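Local coordinates for protein ubiquitin-like-specific protease 2 (Saccharomyces cerevisiae, PDB 5LNB) that cleaves SUMO from modified proteins as a cysteine protease of the C48 (Ulp1) family, at residues S69-K72 with R73-H77. Sequence-based numbering, arbitrary orientation.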
loop_
_atom_site.group_PDB
_atom_site.type_symbol
_atom_site.label_atom_id
_atom_site.label_comp_id
_atom_site.label_asym_id
_atom_site.label_seq_id
_atom_site.Cartn_x
_atom_site.Cartn_y
_atom_site.Cartn_z
ATOM N N SER A 69 11.652 -6.585 -12.558
ATOM C CA SER A 69 12.432 -5.421 -12.978
ATOM C C SER A 69 11.538 -4.319 -13.526
ATOM O O SER A 69 11.968 -3.520 -14.355
ATOM C CB SER A 69 13.495 -5.788 -14.017
ATOM O OG SER A 69 13.969 -7.100 -13.811
ATOM N N ILE A 70 10.277 -4.278 -13.092
ATOM C CA ILE A 70 9.442 -3.132 -13.422
ATOM C C ILE A 70 9.941 -1.904 -12.678
ATOM O O ILE A 70 9.941 -0.787 -13.208
ATOM C CB ILE A 70 7.969 -3.439 -13.100
ATOM C CG1 ILE A 70 7.469 -4.595 -13.963
ATOM C CG2 ILE A 70 7.109 -2.191 -13.293
ATOM C CD1 ILE A 70 6.062 -5.029 -13.624
ATOM N N ILE A 71 10.371 -2.094 -11.433
ATOM C CA ILE A 71 11.013 -1.061 -10.636
ATOM C C ILE A 71 12.256 -1.674 -10.003
ATOM O O ILE A 71 12.426 -2.893 -9.969
ATOM C CB ILE A 71 10.074 -0.492 -9.550
ATOM C CG1 ILE A 71 9.654 -1.611 -8.587
ATOM C CG2 ILE A 71 8.843 0.150 -10.196
ATOM C CD1 ILE A 71 9.177 -1.136 -7.242
ATOM N N LYS A 72 13.128 -0.811 -9.499
ATOM C CA LYS A 72 14.278 -1.238 -8.718
ATOM C C LYS A 72 13.939 -1.144 -7.237
ATOM O O LYS A 72 13.143 -0.299 -6.819
ATOM C CB LYS A 72 15.511 -0.389 -9.030
ATOM C CG LYS A 72 15.850 -0.283 -10.511
ATOM C CD LYS A 72 17.071 0.590 -10.711
ATOM C CE LYS A 72 17.301 0.921 -12.176
ATOM N NZ LYS A 72 16.375 1.985 -12.669
ATOM N N ARG A 73 14.542 -2.036 -6.451
ATOM C CA ARG A 73 14.267 -2.071 -5.019
ATOM C C ARG A 73 14.476 -0.708 -4.366
ATOM O O ARG A 73 13.680 -0.289 -3.519
ATOM C CB ARG A 73 15.151 -3.122 -4.341
ATOM C CG ARG A 73 14.881 -3.251 -2.841
ATOM C CD ARG A 73 15.579 -4.446 -2.213
ATOM N NE ARG A 73 15.149 -5.703 -2.808
ATOM C CZ ARG A 73 14.017 -6.337 -2.505
ATOM N NH1 ARG A 73 13.178 -5.824 -1.613
ATOM N NH2 ARG A 73 13.712 -7.487 -3.107
ATOM N N GLU A 74 15.545 -0.006 -4.736
ATOM C CA GLU A 74 15.877 1.255 -4.088
ATOM C C GLU A 74 14.933 2.397 -4.451
ATOM O O GLU A 74 15.062 3.473 -3.862
ATOM C CB GLU A 74 17.317 1.648 -4.427
ATOM C CG GLU A 74 17.609 1.731 -5.920
ATOM C CD GLU A 74 18.347 0.502 -6.468
ATOM O OE1 GLU A 74 17.954 -0.660 -6.160
ATOM O OE2 GLU A 74 19.333 0.711 -7.217
ATOM N N GLN A 75 13.998 2.206 -5.383
ATOM C CA GLN A 75 13.084 3.267 -5.791
ATOM C C GLN A 75 11.811 3.343 -4.952
ATOM O O GLN A 75 11.085 4.340 -5.059
ATOM C CB GLN A 75 12.687 3.094 -7.260
ATOM C CG GLN A 75 13.850 3.167 -8.232
ATOM C CD GLN A 75 13.427 2.905 -9.668
ATOM O OE1 GLN A 75 12.469 2.170 -9.929
ATOM N NE2 GLN A 75 14.128 3.532 -10.608
ATOM N N VAL A 76 11.525 2.334 -4.123
ATOM C CA VAL A 76 10.239 2.210 -3.445
ATOM C C VAL A 76 10.469 2.002 -1.954
ATOM O O VAL A 76 11.337 1.219 -1.556
ATOM C CB VAL A 76 9.408 1.042 -4.033
ATOM C CG1 VAL A 76 10.149 -0.278 -3.853
ATOM C CG2 VAL A 76 8.018 0.963 -3.400
ATOM N N HIS A 77 9.681 2.689 -1.125
ATOM C CA HIS A 77 9.601 2.415 0.306
ATOM C C HIS A 77 8.144 2.161 0.683
ATOM O O HIS A 77 7.284 3.026 0.476
ATOM C CB HIS A 77 10.162 3.565 1.132
ATOM C CG HIS A 77 10.392 3.207 2.569
ATOM N ND1 HIS A 77 9.379 3.175 3.501
ATOM C CD2 HIS A 77 11.517 2.841 3.225
ATOM C CE1 HIS A 77 9.873 2.818 4.673
ATOM N NE2 HIS A 77 11.168 2.608 4.531
#
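Lys72 and Gln75 grip each other by two hydrogen bonds across a short 3-10 turn, residues 73-75, which leads from the loop after helix 51-67 into strand 76-78, an outermost strand of the mixed sheet in this Ulp1-type cysteine protease domain. The backbone N of Gln75 donates to Lys72 O (3.0 Å), closing the turn. In return, the Gln75 side chain reaches back: with CG beside its own backbone N (chi1 -61°) and the chain extended beyond it, Gln75 OE1 accepts a hydrogen bond from Lys72 N, 3.1 Å away. That bond is almost straight at hydrogen (173°), yet the donor sits well above the amide's carbonyl plane, and it tethers the amide at its oxygen end. Gln75 OE1 also lies 3.6 Å from Ile71 CB. The aliphatic part of Lys72 runs past the NE2 side of the same amide, while Glu74, bent at chi2 (-101°), brings its OE1 to 3.8 Å from Lys72 CB; the charged ends of Lys72 and Glu74 do not meet. Arg73 turns its CB bond away from residues 69-72, and its NH1 forms a salt bridge with Glu63 OE2 of helix 51-67. Buried Ile71 and its neighbour Val76 both touch Phe227 of helix 215-228. Their side chains cross at about a right angle, and Ile71 CD1 touches Val76 CG1 at 3.6 Å.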